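PDB 3HQX: Pyrimidine/purine nucleoside phosphorylase from Acinetobacter sp. ADP1, which probably catalyses the reversible phosphorolysis of diverse purine and pyrimidine nucleosides, releasing the free base and ribose 1-phosphate. Local coordinates for residues Met61-Ser65 with Gly66-Val70. Sequence-based numbering, arbitrary orientation.
Sequences MEIIS and GECRV
Ile63 and Cys68 meet on the inner side of a bend where the chain passes from one sheet of the cupin fold to the other: strand 59-63 belongs to the six-stranded antiparallel sheet, strand 67-72 to the four-stranded one. The side chain of Ile63 branches at CB into two arms with separate contacts. CG2 of Ile63, anti to the backbone N, lies 3.8 Å from the carbonyl O of Gly66, a van der Waals contact inside the corner. The other arm leaves beside the backbone N (chi1 -57°); CG1 of Ile63 passes 4.2 Å from SG of Cys68, and its terminal CD1 comes to 3.9 Å from the same sulfur. The thiol is thus packed against the end of an apolar arm, and Phe81 and Ile97 of the four-stranded sheet also touch Cys68. At the turn itself, Ile64 and Ser65 form a classic beta bulge opposite Asp104, near the start of strand 103-109; Ile64 packs on Lys16 and Ser65 on Lys17 of the second subunit. Gly66 carries the chain round the corner at phi 105°, in a backbone region mostly used by glycine. Beyond it, Glu67 forms a salt bridge through OE1 with Arg82 and a second through OE2, which accepts a bent bond (139°) from NH1 of Arg69 at 3.0 Å, met on the anti side of the carboxylate.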
loop_
_atom_site.group_PDB
_atom_site.type_symbol
_atom_site.label_atom_id
_atom_site.label_comp_id
_atom_site.label_asym_id
_atom_site.label_seq_id
_atom_site.Cartn_x
_atom_site.Cartn_y
_atom_site.Cartn_z
HETATM N N MSE A 61 -4.183 -4.303 -16.142
HETATM C CA MSE A 61 -4.417 -4.528 -14.722
HETATM C C MSE A 61 -4.339 -6.022 -14.454
HETATM O O MSE A 61 -5.076 -6.814 -15.055
HETATM C CB MSE A 61 -5.801 -4.028 -14.341
HETATM C CG MSE A 61 -5.885 -2.531 -14.204
HETATM SE SE MSE A 61 -5.082 -1.861 -12.585
HETATM C CE MSE A 61 -6.509 -2.518 -11.359
ATOM N N GLU A 62 -3.387 -6.416 -13.622
ATOM C CA GLU A 62 -3.168 -7.806 -13.273
ATOM C C GLU A 62 -3.637 -7.987 -11.843
ATOM O O GLU A 62 -3.170 -7.273 -10.950
ATOM C CB GLU A 62 -1.660 -8.131 -13.375
ATOM C CG GLU A 62 -1.306 -9.550 -12.908
ATOM C CD GLU A 62 0.167 -9.844 -12.876
ATOM O OE1 GLU A 62 1.001 -8.959 -13.199
ATOM O OE2 GLU A 62 0.501 -11.004 -12.524
ATOM N N ILE A 63 -4.503 -8.976 -11.619
ATOM C CA ILE A 63 -4.955 -9.251 -10.272
ATOM C C ILE A 63 -3.953 -10.200 -9.635
ATOM O O ILE A 63 -3.720 -11.305 -10.120
ATOM C CB ILE A 63 -6.380 -9.840 -10.241
ATOM C CG1 ILE A 63 -7.429 -8.917 -10.945
ATOM C CG2 ILE A 63 -6.830 -10.073 -8.792
ATOM C CD1 ILE A 63 -7.313 -7.418 -10.592
ATOM N N ILE A 64 -3.438 -9.776 -8.505
ATOM C CA ILE A 64 -2.476 -10.523 -7.694
ATOM C C ILE A 64 -3.204 -11.379 -6.600
ATOM O O ILE A 64 -2.780 -12.510 -6.323
ATOM C CB ILE A 64 -1.411 -9.561 -7.037
ATOM C CG1 ILE A 64 -0.543 -8.848 -8.076
ATOM C CG2 ILE A 64 -0.557 -10.331 -5.996
ATOM C CD1 ILE A 64 0.108 -9.722 -9.116
ATOM N N SER A 65 -4.253 -10.795 -5.988
ATOM C CA SER A 65 -5.060 -11.436 -4.976
ATOM C C SER A 65 -6.467 -10.890 -4.982
ATOM O O SER A 65 -6.655 -9.673 -5.091
ATOM C CB SER A 65 -4.430 -11.229 -3.626
ATOM O OG SER A 65 -5.164 -11.913 -2.585
ATOM N N GLY A 66 -7.455 -11.776 -4.859
ATOM C CA GLY A 66 -8.834 -11.329 -4.761
ATOM C C GLY A 66 -9.626 -11.545 -6.015
ATOM O O GLY A 66 -9.253 -12.318 -6.930
ATOM N N GLU A 67 -10.750 -10.869 -6.018
ATOM C CA GLU A 67 -11.811 -11.037 -7.013
ATOM C C GLU A 67 -12.407 -9.670 -7.236
ATOM O O GLU A 67 -12.696 -8.956 -6.253
ATOM C CB GLU A 67 -12.914 -11.951 -6.468
ATOM C CG GLU A 67 -14.163 -12.046 -7.359
ATOM C CD GLU A 67 -15.133 -13.022 -6.843
ATOM O OE1 GLU A 67 -14.746 -14.158 -6.527
ATOM O OE2 GLU A 67 -16.317 -12.638 -6.704
ATOM N N CYS A 68 -12.606 -9.292 -8.501
ATOM C CA CYS A 68 -13.270 -7.994 -8.785
ATOM C C CYS A 68 -14.207 -8.124 -9.958
ATOM O O CYS A 68 -14.118 -9.045 -10.742
ATOM C CB CYS A 68 -12.248 -6.854 -9.054
ATOM S SG CYS A 68 -11.163 -7.149 -10.427
ATOM N N ARG A 69 -15.089 -7.152 -10.080
ATOM C CA ARG A 69 -15.931 -6.977 -11.258
ATOM C C ARG A 69 -15.646 -5.622 -11.869
ATOM O O ARG A 69 -15.582 -4.625 -11.154
ATOM C CB ARG A 69 -17.402 -7.162 -10.881
ATOM C CG ARG A 69 -17.710 -8.622 -10.707
ATOM C CD ARG A 69 -19.082 -8.919 -10.193
ATOM N NE ARG A 69 -19.372 -10.348 -10.102
ATOM C CZ ARG A 69 -19.026 -11.146 -9.090
ATOM N NH1 ARG A 69 -18.238 -10.706 -8.060
ATOM N NH2 ARG A 69 -19.406 -12.426 -9.149
ATOM N N VAL A 70 -15.449 -5.605 -13.176
ATOM C CA VAL A 70 -15.008 -4.392 -13.875
ATOM C C VAL A 70 -15.832 -4.154 -15.115
ATOM O O VAL A 70 -16.088 -5.078 -15.869
ATOM C CB VAL A 70 -13.520 -4.506 -14.317
ATOM C CG1 VAL A 70 -13.058 -3.205 -14.880
ATOM C CG2 VAL A 70 -12.647 -4.861 -13.129
#